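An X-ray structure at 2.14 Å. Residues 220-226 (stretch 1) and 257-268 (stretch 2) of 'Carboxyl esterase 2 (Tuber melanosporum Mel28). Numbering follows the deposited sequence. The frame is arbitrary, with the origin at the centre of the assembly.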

# COMPACT_ATOMS: atom_id res chain seq x y z
N ALA A 220 -3.04 -17.51 3.60
CA ALA A 220 -4.08 -18.54 3.54
C ALA A 220 -4.88 -18.42 4.82
O ALA A 220 -4.31 -18.43 5.91
CB ALA A 220 -3.46 -19.94 3.39
N THR A 221 -6.19 -18.27 4.71
CA THR A 221 -7.01 -18.10 5.89
C THR A 221 -8.09 -19.17 5.96
O THR A 221 -8.66 -19.41 7.03
CB THR A 221 -7.68 -16.72 5.90
OG1 THR A 221 -8.45 -16.57 4.71
CG2 THR A 221 -6.63 -15.63 5.93
N ASP A 222 -8.36 -19.80 4.83
CA ASP A 222 -9.43 -20.80 4.75
C ASP A 222 -8.96 -21.97 3.89
O ASP A 222 -8.83 -21.84 2.67
CB ASP A 222 -10.70 -20.18 4.17
CG ASP A 222 -11.93 -21.07 4.34
OD1 ASP A 222 -11.78 -22.29 4.55
OD2 ASP A 222 -13.06 -20.53 4.27
N LEU A 223 -8.67 -23.10 4.53
CA LEU A 223 -8.14 -24.26 3.82
C LEU A 223 -9.26 -25.18 3.33
O LEU A 223 -9.01 -26.10 2.55
CB LEU A 223 -7.18 -25.04 4.71
CG LEU A 223 -5.71 -24.57 4.75
CD1 LEU A 223 -5.58 -23.12 5.18
CD2 LEU A 223 -4.89 -25.46 5.65
N ALA A 224 -10.47 -24.94 3.80
CA ALA A 224 -11.59 -25.83 3.53
C ALA A 224 -12.34 -25.44 2.27
O ALA A 224 -12.66 -26.28 1.44
CB ALA A 224 -12.55 -25.86 4.70
N CYS A 225 -12.60 -24.15 2.13
CA CYS A 225 -13.44 -23.67 1.04
C CYS A 225 -12.62 -23.02 -0.05
O CYS A 225 -11.53 -22.49 0.18
CB CYS A 225 -14.51 -22.71 1.57
SG CYS A 225 -15.82 -23.56 2.49
N GLU A 226 -13.16 -23.09 -1.26
CA GLU A 226 -12.61 -22.38 -2.38
C GLU A 226 -13.38 -21.09 -2.57
O GLU A 226 -14.58 -21.02 -2.30
CB GLU A 226 -12.66 -23.25 -3.62
CG GLU A 226 -11.96 -24.56 -3.38
CD GLU A 226 -11.58 -25.26 -4.64
OE1 GLU A 226 -12.30 -25.10 -5.65
OE2 GLU A 226 -10.55 -25.97 -4.63
N SER A 257 -10.21 -31.47 9.16
CA SER A 257 -9.32 -30.58 9.90
C SER A 257 -9.41 -29.16 9.37
O SER A 257 -9.30 -28.21 10.13
CB SER A 257 -7.87 -31.06 9.80
OG SER A 257 -7.74 -32.40 10.24
N ARG A 258 -9.65 -29.04 8.07
CA ARG A 258 -9.66 -27.75 7.40
C ARG A 258 -10.78 -26.83 7.88
O ARG A 258 -10.73 -25.62 7.67
CB ARG A 258 -9.76 -27.95 5.90
CG ARG A 258 -8.61 -28.77 5.35
CD ARG A 258 -8.84 -29.18 3.92
NE ARG A 258 -7.93 -30.24 3.53
CZ ARG A 258 -7.99 -30.91 2.39
NH1 ARG A 258 -8.93 -30.62 1.50
NH2 ARG A 258 -7.11 -31.86 2.13
N LEU A 259 -11.79 -27.41 8.54
CA LEU A 259 -12.92 -26.63 9.01
C LEU A 259 -12.66 -26.01 10.37
O LEU A 259 -13.37 -25.10 10.80
CB LEU A 259 -14.18 -27.50 9.08
CG LEU A 259 -14.71 -28.05 7.75
CD1 LEU A 259 -15.83 -29.03 8.00
CD2 LEU A 259 -15.16 -26.93 6.83
N GLU A 260 -11.64 -26.51 11.06
CA GLU A 260 -11.29 -26.01 12.39
C GLU A 260 -10.72 -24.61 12.32
O GLU A 260 -10.01 -24.26 11.37
CB GLU A 260 -10.30 -26.95 13.06
CG GLU A 260 -10.85 -28.35 13.30
CD GLU A 260 -9.82 -29.30 13.88
OE1 GLU A 260 -8.78 -28.84 14.39
OE2 GLU A 260 -10.06 -30.52 13.81
N ASP A 261 -11.04 -23.79 13.31
CA ASP A 261 -10.58 -22.41 13.30
C ASP A 261 -9.05 -22.32 13.44
O ASP A 261 -8.43 -21.44 12.86
CB ASP A 261 -11.29 -21.61 14.40
CG ASP A 261 -11.17 -22.26 15.77
OD1 ASP A 261 -10.62 -23.37 15.85
OD2 ASP A 261 -11.64 -21.65 16.76
N VAL A 262 -8.44 -23.25 14.17
CA VAL A 262 -6.98 -23.24 14.31
C VAL A 262 -6.31 -23.46 12.96
O VAL A 262 -5.30 -22.82 12.66
CB VAL A 262 -6.49 -24.30 15.33
CG1 VAL A 262 -4.96 -24.36 15.37
CG2 VAL A 262 -7.06 -24.01 16.70
N ALA A 263 -6.88 -24.32 12.12
CA ALA A 263 -6.36 -24.52 10.76
C ALA A 263 -6.70 -23.36 9.83
O ALA A 263 -5.89 -22.93 9.00
CB ALA A 263 -6.91 -25.82 10.17
N SER A 264 -7.93 -22.87 9.97
CA SER A 264 -8.47 -21.86 9.08
C SER A 264 -9.03 -20.71 9.89
O SER A 264 -10.22 -20.68 10.18
CB SER A 264 -9.55 -22.48 8.19
OG SER A 264 -9.01 -23.52 7.38
N PRO A 265 -8.17 -19.76 10.29
CA PRO A 265 -8.61 -18.69 11.19
C PRO A 265 -9.69 -17.80 10.58
O PRO A 265 -10.36 -17.07 11.32
CB PRO A 265 -7.33 -17.91 11.47
CG PRO A 265 -6.25 -18.95 11.33
CD PRO A 265 -6.71 -19.78 10.15
N GLY A 266 -9.83 -17.85 9.26
CA GLY A 266 -10.93 -17.19 8.58
C GLY A 266 -12.30 -17.70 9.03
O GLY A 266 -13.32 -17.04 8.79
N ARG A 267 -12.32 -18.88 9.64
CA ARG A 267 -13.56 -19.52 10.09
C ARG A 267 -13.73 -19.41 11.60
O ARG A 267 -14.62 -20.04 12.17
CB ARG A 267 -13.57 -20.99 9.68
CG ARG A 267 -13.33 -21.21 8.19
CD ARG A 267 -13.33 -22.69 7.84
NE ARG A 267 -14.69 -23.19 7.73
CZ ARG A 267 -15.46 -23.05 6.66
NH1 ARG A 267 -15.00 -22.44 5.57
NH2 ARG A 267 -16.70 -23.52 6.67
N ALA A 268 -12.89 -18.61 12.24
CA ALA A 268 -12.99 -18.45 13.69
C ALA A 268 -14.27 -17.70 14.02
O ALA A 268 -14.90 -17.12 13.15
CB ALA A 268 -11.77 -17.73 14.23

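The two segments, at least 34 residues apart in sequence wherever they touch, bury 455 Å² between them, both sides summed. Residues 220-226 have no regular helix or strand, and their partner combines the end of one 3-10 segment, a loop and a second 3-10 segment, 265-267, so the contact depends on individual groups rather than on a repeating backbone pattern.

Along the second segment, contact begins at Arg258, in the first 3-10 segment, after Ser257, which lies out of reach. The CA atoms of Arg258 and Ala224 are 4.7 Å apart, and both residues direct their CA-to-CB bonds toward the other segment, bringing Arg258 CB and Ala224 CB to 3.7 Å. The aliphatic part of the arginine continues past Leu223, with Arg258 CD 3.4 Å from Leu223 O, but the end of the side chain leads away, and its NE and NH2 are hydrogen-bonded elsewhere in the structure. Arg258 thus contributes to this contact mainly through its backbone and methylene groups, not its charge. Leu259 starts with its CA-to-CB bond pointing away, yet the side chain returns far enough to place Leu259 CD2 3.5 Å from Ala224 CB, a small apolar contact at an exposed position.

Glu260, Asp261 and Val262 make no contact with the first segment. The chain comes back at Ala263, whose carbonyl atom O lies 3.8 Å from Leu223 CD1, and then reaches Ser264, a buried residue that links the two segments. Its hydroxyl donates to the backbone of its own segment, with Ser264 OG 2.7 Å from Arg258 O, and accepts from the other, with Leu223 N 2.9 Å from Ser264 OG and a nearly linear N-H...O angle of 172°. One hydroxyl therefore connects the Arg258 carbonyl to the Leu223 amide.

The second 3-10 segment, 265-267, begins against the carbonyl of Thr221. Pro265 N approaches Thr221 O to 3.3 Å but has no hydrogen to share; the next amide does, and Gly266 N donates to Thr221 O at 3.0 Å with an angle of 150°. This approach leaves little space at Gly266: an ideally placed CB would point toward the first segment and lie 2.9 Å from Thr221 O, a clash that the absence of a side chain avoids.

Arg267 completes the contact. Its CA-to-CB bond points sideways, but chi3 and chi4 near 80° bend the chain so that the guanidinium comes nearer and forms a salt bridge with Asp222, Arg267 NH1 lying 3.0 Å from Asp222 OD2. The accompanying hydrogen bonds from NH1 to the two carboxylate oxygens are both weak, the longer spanning 3.4 Å from Arg267 NH1 to Asp222 OD1. That second oxygen also accepts from the backbone amides of Ala224 and Cys225, which helps hold the carboxylate in place. Asp222 OD2 sits at the edge of the guanidinium, near its plane, whereas Ala224 CB lies over one face, 4.3 Å from Arg267 NH1. Cys225 SG approaches Arg267 NH1 obliquely at 3.4 Å.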